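Local coordinates for putative periplasmic protein (Bacteroides vulgatus ATCC 8482, PDB 3DUE) that is of unknown function but belongs to a putative beta-lactamase-inhibitor-like (PepSY-like) family of bacterial periplasmic proteins, with a possible inhibitory role, at residues Val30-Met35 against Asp45-Asn50; Gly60-Val65 against Leu95-Asp100. All coordinates share one frame; numbering follows the deposited sequence.

Both contacts pair neighbouring strands of one antiparallel sheet in which strand order follows chain order. Interaction 1 lies toward one end of the sheet, within the hairpin of strands 30-38 and 41-48, and its centre is about 13 Å from the centre of the chain. Interaction 2, about 3 Å from that centre, joins strands 62-66 and 94-99 across a connection that contains helix 79-88. The two centres are about 15 Å apart and the nearest atoms about 6 Å, without touching; strand 53-56 runs between them, and its Lys53 reaches Asp45 on one side and, weakly, Glu64 on the other. A cacodylate ion, probably from the crystallisation liquor, sits about 4 Å from the side chain of Ile47.

Interaction 1 of 2, residues Val30-Met35 against Asp45-Asn50; sequences VAMAKM and DVIFTN
Strands 30-35 and 45-48 run antiparallel, their axes 162° apart and 4.5 Å at closest approach, with paired backbone bonds between Met32 and Ile47 and between Lys34 and Asp45. Ile47 O takes two N-H groups, from Ala31 N at 2.7 Å and from Met32 N at 3.2 Å, both in the carbonyl plane, whereas Ile47 N returns a nearly straight bond (174°) to Met32 O. This is a classic beta bulge, Ala31 and Met32 together facing Ile47, and it shifts the register by one residue within the hairpin of strands 30-38 and 41-48. At the bulge the methyl CB of Ala31 rests 3.9 Å from CG2 of Thr49, just past the strand end.

Val30 and Val46 meet at about a right angle. With CG2 of Val30 anti to the carbonyl carbon and CG1 anti to the backbone N (chi1 173°), CG2 reaches both Val46 CG1 and, at 4.0 Å, Phe48 CE1. The other branch of Val46, CG2, meets CB of Ala33 on the same face; the Phe48 ring also meets that of Phe25. On the opposite face Met32 and Ile47 lie side by side, CG to CB 4.0 Å. Beside them the Lys34 chain slants across Asp45, bringing CE to 3.8 Å from OD1, but the charged ends turn elsewhere: Lys34 NZ to Glu36 and Asp45 OD2 to Lys53.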
ATOM      1  N   VAL A  30       2.144  -2.342 -15.630  1.00 26.22           N
ATOM      2  CA  VAL A  30       1.246  -1.235 -15.238  1.00 25.74           C
ATOM      3  C   VAL A  30       0.048  -1.134 -16.184  1.00 24.76           C
ATOM      4  O   VAL A  30       0.231  -1.016 -17.414  1.00 26.30           O
ATOM      5  CB  VAL A  30       2.017   0.132 -15.198  1.00 25.93           C
ATOM      6  CG1 VAL A  30       1.060   1.317 -14.955  1.00 25.81           C
ATOM      7  CG2 VAL A  30       3.122   0.092 -14.098  1.00 25.98           C
ATOM      8  N   ALA A  31      -1.170  -1.142 -15.638  1.00 24.37           N
ATOM      9  CA  ALA A  31      -2.397  -1.003 -16.425  1.00 23.34           C
ATOM     10  C   ALA A  31      -2.745   0.476 -16.565  1.00 24.52           C
ATOM     11  O   ALA A  31      -3.210   0.911 -17.610  1.00 23.89           O
ATOM     12  CB  ALA A  31      -3.573  -1.733 -15.786  1.00 24.23           C
HETATM   13  N   MSE A  32      -2.547   1.226 -15.495  1.00 22.30           N
HETATM   14  CA  MSE A  32      -2.898   2.641 -15.467  1.00 23.05           C
HETATM   15  C   MSE A  32      -2.278   3.326 -14.288  1.00 22.89           C
HETATM   16  O   MSE A  32      -2.053   2.708 -13.271  1.00 22.92           O
HETATM   17  CB  MSE A  32      -4.410   2.790 -15.448  1.00 23.26           C
HETATM   18  CG  MSE A  32      -5.080   2.042 -14.350  1.00 24.29           C
HETATM   19 SE   MSE A  32      -6.988   2.002 -14.552  0.75 21.72          SE
HETATM   20  CE  MSE A  32      -7.176   0.845 -16.127  1.00 26.01           C
ATOM     21  N   ALA A  33      -1.976   4.612 -14.461  1.00 21.94           N
ATOM     22  CA  ALA A  33      -1.383   5.425 -13.423  1.00 22.66           C
ATOM     23  C   ALA A  33      -1.947   6.828 -13.529  1.00 22.66           C
ATOM     24  O   ALA A  33      -2.186   7.325 -14.639  1.00 21.26           O
ATOM     25  CB  ALA A  33       0.151   5.448 -13.542  1.00 19.63           C
ATOM     26  N   LYS A  34      -2.122   7.454 -12.369  1.00 24.48           N
ATOM     27  CA  LYS A  34      -2.644   8.803 -12.286  1.00 25.15           C
ATOM     28  C   LYS A  34      -2.087   9.559 -11.096  1.00 24.69           C
ATOM     29  O   LYS A  34      -1.516   8.990 -10.156  1.00 23.74           O
ATOM     30  CB  LYS A  34      -4.195   8.818 -12.162  1.00 26.38           C
ATOM     31  CG  LYS A  34      -4.713   8.218 -10.856  1.00 27.67           C
ATOM     32  CD  LYS A  34      -6.232   8.252 -10.717  1.00 27.95           C
ATOM     33  CE  LYS A  34      -6.629   7.491  -9.411  1.00 28.42           C
ATOM     34  NZ  LYS A  34      -8.115   7.411  -9.166  1.00 30.61           N
HETATM   35  N   MSE A  35      -2.247  10.868 -11.181  1.00 24.39           N
HETATM   36  CA  MSE A  35      -1.910  11.749 -10.089  0.80 26.55           C
HETATM   37  C   MSE A  35      -3.223  12.343  -9.609  1.00 24.08           C
HETATM   38  O   MSE A  35      -4.053  12.709 -10.420  1.00 23.70           O
HETATM   39  CB  MSE A  35      -0.963  12.853 -10.540  0.80 27.54           C
HETATM   40  CG  MSE A  35      -0.537  13.727  -9.395  0.80 29.67           C
HETATM   41 SE   MSE A  35       0.492  15.246  -9.996  0.60 33.03          SE
HETATM   42  CE  MSE A  35      -0.793  15.958 -11.391  0.80 30.11           C
ATOM     43  N   ASP A  45      -1.355   7.094  -7.987  1.00 23.31           N
ATOM     44  CA  ASP A  45      -1.962   5.748  -7.925  1.00 24.98           C
ATOM     45  C   ASP A  45      -1.541   4.960  -9.135  1.00 24.59           C
ATOM     46  O   ASP A  45      -1.433   5.530 -10.223  1.00 26.46           O
ATOM     47  CB  ASP A  45      -3.474   5.804  -7.819  1.00 27.29           C
ATOM     48  CG  ASP A  45      -3.940   6.547  -6.549  1.00 30.21           C
ATOM     49  OD1 ASP A  45      -4.035   7.773  -6.596  1.00 33.12           O
ATOM     50  OD2 ASP A  45      -4.224   5.886  -5.511  1.00 32.69           O
ATOM     51  N   VAL A  46      -1.201   3.687  -8.910  1.00 22.19           N
ATOM     52  CA  VAL A  46      -0.794   2.758  -9.955  1.00 22.76           C
ATOM     53  C   VAL A  46      -1.565   1.451  -9.780  1.00 22.99           C
ATOM     54  O   VAL A  46      -1.666   0.940  -8.653  1.00 21.61           O
ATOM     55  CB  VAL A  46       0.715   2.468  -9.895  1.00 23.73           C
ATOM     56  CG1 VAL A  46       1.099   1.409 -10.897  1.00 23.68           C
ATOM     57  CG2 VAL A  46       1.468   3.740 -10.182  1.00 21.75           C
ATOM     58  N   ILE A  47      -2.180   0.970 -10.859  1.00 21.75           N
ATOM     59  CA  ILE A  47      -2.850  -0.323 -10.855  1.00 22.81           C
ATOM     60  C   ILE A  47      -2.177  -1.146 -11.901  1.00 23.49           C
ATOM     61  O   ILE A  47      -1.935  -0.669 -13.041  1.00 22.84           O
ATOM     62  CB  ILE A  47      -4.381  -0.296 -11.119  1.00 23.06           C
ATOM     63  CG1 ILE A  47      -5.076   0.656 -10.147  1.00 23.53           C
ATOM     64  CG2 ILE A  47      -4.928  -1.729 -10.969  1.00 22.46           C
ATOM     65  CD1 ILE A  47      -6.579   0.878 -10.398  1.00 24.84           C
ATOM     66  N   PHE A  48      -1.844  -2.371 -11.504  1.00 24.27           N
ATOM     67  CA  PHE A  48      -1.222  -3.335 -12.399  1.00 23.59           C
ATOM     68  C   PHE A  48      -2.295  -4.117 -13.146  1.00 23.43           C
ATOM     69  O   PHE A  48      -3.509  -4.086 -12.809  1.00 21.65           O
ATOM     70  CB  PHE A  48      -0.287  -4.299 -11.652  1.00 23.36           C
ATOM     71  CG  PHE A  48       0.825  -3.613 -10.887  1.00 24.32           C
ATOM     72  CD1 PHE A  48       1.853  -2.947 -11.561  1.00 25.11           C
ATOM     73  CD2 PHE A  48       0.874  -3.673  -9.502  1.00 23.48           C
ATOM     74  CE1 PHE A  48       2.874  -2.320 -10.870  1.00 24.44           C
ATOM     75  CE2 PHE A  48       1.875  -3.034  -8.799  1.00 25.08           C
ATOM     76  CZ  PHE A  48       2.905  -2.383  -9.478  1.00 23.79           C
ATOM     77  N   THR A  49      -1.868  -4.809 -14.195  1.00 23.51           N
ATOM     78  CA  THR A  49      -2.813  -5.594 -15.014  1.00 22.71           C
ATOM     79  C   THR A  49      -3.484  -6.774 -14.259  1.00 22.80           C
ATOM     80  O   THR A  49      -4.558  -7.190 -14.614  1.00 24.44           O
ATOM     81  CB  THR A  49      -2.193  -6.072 -16.317  1.00 22.35           C
ATOM     82  OG1 THR A  49      -1.098  -6.966 -16.050  1.00 23.47           O
ATOM     83  CG2 THR A  49      -1.730  -4.868 -17.147  1.00 22.38           C
ATOM     84  N   ASN A  50      -2.880  -7.231 -13.179  1.00 24.44           N
ATOM     85  CA  ASN A  50      -3.475  -8.268 -12.350  1.00 24.71           C
ATOM     86  C   ASN A  50      -4.450  -7.715 -11.301  1.00 23.88           C
ATOM     87  O   ASN A  50      -5.029  -8.510 -10.530  1.00 23.51           O
ATOM     88  CB  ASN A  50      -2.402  -9.128 -11.663  1.00 24.21           C
ATOM     89  CG  ASN A  50      -1.733  -8.426 -10.509  1.00 25.99           C
ATOM     90  OD1 ASN A  50      -1.678  -7.199 -10.450  1.00 23.47           O
ATOM     91  ND2 ASN A  50      -1.198  -9.221  -9.571  1.00 26.09           N
TER

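Interaction 2 of 2, residues Gly60-Val65 against Leu95-Asp100; sequences GIWTEV and LKIERD
The guanidinium of Arg99 lies flat on one face of the Trp62 indole, planes 18° apart, with CZ 3.7 Å from the centroid of the six-membered ring in a cation-pi stack; Val65 CG2 sits over the opposite face, toward its rim, and Glu64 N lies at the ring edge. Trp62 CG sits between its backbone N and carbonyl carbon (chi1 67°), a setting that brings the indole alongside the arginine chain. Arg99 also grips Trp62 O side-on, with NE at 2.8 Å and NH2 at 3.0 Å, the oxygen lying almost in the guanidinium plane, so stack and bonds together fix its rotation.

Backbone pairing continues the antiparallel sheet between strands 62-66 and 94-99: Arg99 N bonds to Thr63 O, and Val65 and Ile97 exchange two bonds. At this pair Val65 CB meets Ile97 CG2 at 3.9 Å, while Ile97 CD1 touches Trp62 CH2; Phe20 of helix 15-24 also packs on Trp62 and Val65. On the other face of the sheet Glu64 and Glu98 run side by side, their OE1 atoms 4.1 Å apart. Lys96 NZ, in long salt bridges to Glu64 OE2 (3.9 Å) and Glu98 OE2, may partly offset that repulsion; Glu64 OE2 also accepts a hydrogen bond from Asn66.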
ATOM      1  N   GLY A  60       6.411  10.157  -3.202  1.00 23.23           N
ATOM      2  CA  GLY A  60       6.539   8.802  -3.739  1.00 23.13           C
ATOM      3  C   GLY A  60       6.729   7.741  -2.678  1.00 22.39           C
ATOM      4  O   GLY A  60       7.238   6.662  -2.985  1.00 24.01           O
ATOM      5  N   ILE A  61       6.329   8.040  -1.439  1.00 22.86           N
ATOM      6  CA  ILE A  61       6.416   7.086  -0.339  1.00 22.33           C
ATOM      7  C   ILE A  61       5.034   6.411  -0.248  1.00 22.27           C
ATOM      8  O   ILE A  61       4.012   7.079  -0.205  1.00 21.61           O
ATOM      9  CB  ILE A  61       6.778   7.779   0.989  1.00 23.22           C
ATOM     10  CG1 ILE A  61       8.003   8.686   0.836  1.00 23.65           C
ATOM     11  CG2 ILE A  61       6.989   6.744   2.074  1.00 22.39           C
ATOM     12  CD1 ILE A  61       9.213   7.937   0.429  1.00 24.19           C
ATOM     13  N   TRP A  62       5.010   5.083  -0.239  1.00 23.12           N
ATOM     14  CA  TRP A  62       3.746   4.364  -0.308  1.00 22.80           C
ATOM     15  C   TRP A  62       2.868   4.642   0.890  1.00 21.52           C
ATOM     16  O   TRP A  62       3.377   4.809   2.014  1.00 21.67           O
ATOM     17  CB  TRP A  62       3.928   2.864  -0.509  1.00 23.14           C
ATOM     18  CG  TRP A  62       4.527   2.125   0.594  1.00 23.08           C
ATOM     19  CD1 TRP A  62       5.835   1.774   0.731  1.00 23.28           C
ATOM     20  CD2 TRP A  62       3.835   1.563   1.725  1.00 23.94           C
ATOM     21  NE1 TRP A  62       6.008   1.047   1.889  1.00 24.26           N
ATOM     22  CE2 TRP A  62       4.795   0.919   2.521  1.00 23.91           C
ATOM     23  CE3 TRP A  62       2.496   1.586   2.155  1.00 23.67           C
ATOM     24  CZ2 TRP A  62       4.475   0.291   3.711  1.00 23.66           C
ATOM     25  CZ3 TRP A  62       2.169   0.952   3.326  1.00 23.50           C
ATOM     26  CH2 TRP A  62       3.160   0.299   4.095  1.00 23.25           C
ATOM     27  N   THR A  63       1.585   4.815   0.582  1.00 21.12           N
ATOM     28  CA  THR A  63       0.479   4.978   1.543  1.00 19.77           C
ATOM     29  C   THR A  63      -0.524   3.822   1.450  1.00 21.47           C
ATOM     30  O   THR A  63      -1.265   3.578   2.387  1.00 22.49           O
ATOM     31  CB  THR A  63      -0.214   6.336   1.366  1.00 21.67           C
ATOM     32  OG1 THR A  63      -0.666   6.474   0.014  1.00 21.00           O
ATOM     33  CG2 THR A  63       0.766   7.438   1.667  1.00 21.98           C
ATOM     34  N   GLU A  64      -0.508   3.081   0.348  1.00 21.89           N
ATOM     35  CA  GLU A  64      -1.334   1.893   0.170  1.00 23.48           C
ATOM     36  C   GLU A  64      -0.655   0.859  -0.731  1.00 22.29           C
ATOM     37  O   GLU A  64      -0.147   1.180  -1.810  1.00 22.80           O
ATOM     38  CB  GLU A  64      -2.727   2.244  -0.388  1.00 24.15           C
ATOM     39  CG  GLU A  64      -3.646   1.051  -0.521  1.00 25.54           C
ATOM     40  CD  GLU A  64      -5.041   1.393  -1.058  1.00 27.77           C
ATOM     41  OE1 GLU A  64      -5.480   2.534  -0.915  1.00 32.21           O
ATOM     42  OE2 GLU A  64      -5.715   0.513  -1.607  1.00 31.41           O
ATOM     43  N   VAL A  65      -0.662  -0.395  -0.275  1.00 23.72           N
ATOM     44  CA  VAL A  65      -0.182  -1.545  -1.045  1.00 23.50           C
ATOM     45  C   VAL A  65      -1.347  -2.535  -0.954  1.00 23.78           C
ATOM     46  O   VAL A  65      -1.520  -3.220   0.032  1.00 23.15           O
ATOM     47  CB  VAL A  65       1.134  -2.122  -0.521  1.00 26.27           C
ATOM     48  CG1 VAL A  65       1.576  -3.337  -1.350  1.00 24.70           C
ATOM     49  CG2 VAL A  65       2.186  -1.049  -0.533  1.00 27.68           C
ATOM     50  N   LEU A  95      -3.289  -9.161   2.639  1.00 20.48           N
ATOM     51  CA  LEU A  95      -3.836  -8.752   1.338  1.00 20.46           C
ATOM     52  C   LEU A  95      -3.646  -7.257   1.100  1.00 20.02           C
ATOM     53  O   LEU A  95      -3.441  -6.818  -0.050  1.00 20.68           O
ATOM     54  CB  LEU A  95      -5.320  -9.118   1.200  1.00 21.45           C
ATOM     55  CG  LEU A  95      -5.604 -10.629   1.192  1.00 22.30           C
ATOM     56  CD1 LEU A  95      -7.074 -10.877   0.851  1.00 22.60           C
ATOM     57  CD2 LEU A  95      -4.679 -11.348   0.190  1.00 23.21           C
ATOM     58  N   LYS A  96      -3.663  -6.487   2.182  1.00 20.13           N
ATOM     59  CA  LYS A  96      -3.577  -5.043   2.061  1.00 21.58           C
ATOM     60  C   LYS A  96      -2.961  -4.323   3.285  1.00 21.31           C
ATOM     61  O   LYS A  96      -3.148  -4.704   4.423  1.00 21.36           O
ATOM     62  CB  LYS A  96      -4.973  -4.512   1.775  1.00 23.87           C
ATOM     63  CG  LYS A  96      -5.050  -3.025   1.550  1.00 27.95           C
ATOM     64  CD  LYS A  96      -6.499  -2.653   1.279  1.00 30.13           C
ATOM     65  CE  LYS A  96      -6.762  -1.159   1.358  1.00 31.22           C
ATOM     66  NZ  LYS A  96      -8.260  -0.903   1.030  1.00 31.46           N
ATOM     67  N   ILE A  97      -2.178  -3.291   3.020  1.00 21.66           N
ATOM     68  CA  ILE A  97      -1.644  -2.450   4.077  1.00 21.76           C
ATOM     69  C   ILE A  97      -1.777  -1.006   3.603  1.00 23.61           C
ATOM     70  O   ILE A  97      -1.594  -0.731   2.413  1.00 21.85           O
ATOM     71  CB  ILE A  97      -0.215  -2.851   4.471  1.00 21.63           C
ATOM     72  CG1 ILE A  97       0.262  -2.021   5.670  1.00 21.03           C
ATOM     73  CG2 ILE A  97       0.758  -2.788   3.260  1.00 20.92           C
ATOM     74  CD1 ILE A  97       1.557  -2.492   6.224  1.00 20.66           C
ATOM     75  N   GLU A  98      -2.214  -0.127   4.503  1.00 23.46           N
ATOM     76  CA  GLU A  98      -2.351   1.285   4.191  1.00 25.94           C
ATOM     77  C   GLU A  98      -1.749   2.033   5.377  1.00 24.81           C
ATOM     78  O   GLU A  98      -1.724   1.504   6.483  1.00 24.60           O
ATOM     79  CB  GLU A  98      -3.806   1.699   4.105  1.00 30.77           C
ATOM     80  CG  GLU A  98      -4.735   0.762   3.465  1.00 34.47           C
ATOM     81  CD  GLU A  98      -6.171   1.219   3.640  1.00 37.66           C
ATOM     82  OE1 GLU A  98      -6.499   2.277   3.070  1.00 37.73           O
ATOM     83  OE2 GLU A  98      -6.967   0.515   4.341  1.00 41.00           O
ATOM     84  N   ARG A  99      -1.278   3.246   5.162  1.00 24.28           N
ATOM     85  CA  ARG A  99      -0.789   4.051   6.270  1.00 23.22           C
ATOM     86  C   ARG A  99      -0.941   5.512   5.978  1.00 23.20           C
ATOM     87  O   ARG A  99      -1.039   5.931   4.818  1.00 21.04           O
ATOM     88  CB  ARG A  99       0.675   3.768   6.552  1.00 23.07           C
ATOM     89  CG  ARG A  99       1.600   4.098   5.409  1.00 22.78           C
ATOM     90  CD  ARG A  99       3.041   3.678   5.765  1.00 23.88           C
ATOM     91  NE  ARG A  99       3.888   3.921   4.597  1.00 23.85           N
ATOM     92  CZ  ARG A  99       5.200   3.776   4.578  1.00 23.57           C
ATOM     93  NH1 ARG A  99       5.842   3.458   5.681  1.00 25.67           N
ATOM     94  NH2 ARG A  99       5.877   3.964   3.455  1.00 23.05           N
ATOM     95  N   ASP A 100      -0.999   6.278   7.058  1.00 24.54           N
ATOM     96  CA  ASP A 100      -0.877   7.742   6.978  1.00 24.47           C
ATOM     97  C   ASP A 100       0.268   8.117   7.963  1.00 25.76           C
ATOM     98  O   ASP A 100       1.171   7.282   8.251  1.00 25.75           O
ATOM     99  CB  ASP A 100      -2.220   8.445   7.235  1.00 24.84           C
ATOM    100  CG  ASP A 100      -2.812   8.129   8.566  1.00 25.41           C
ATOM    101  OD1 ASP A 100      -2.109   7.632   9.469  1.00 23.15           O
ATOM    102  OD2 ASP A 100      -4.018   8.397   8.723  1.00 26.71           O
TER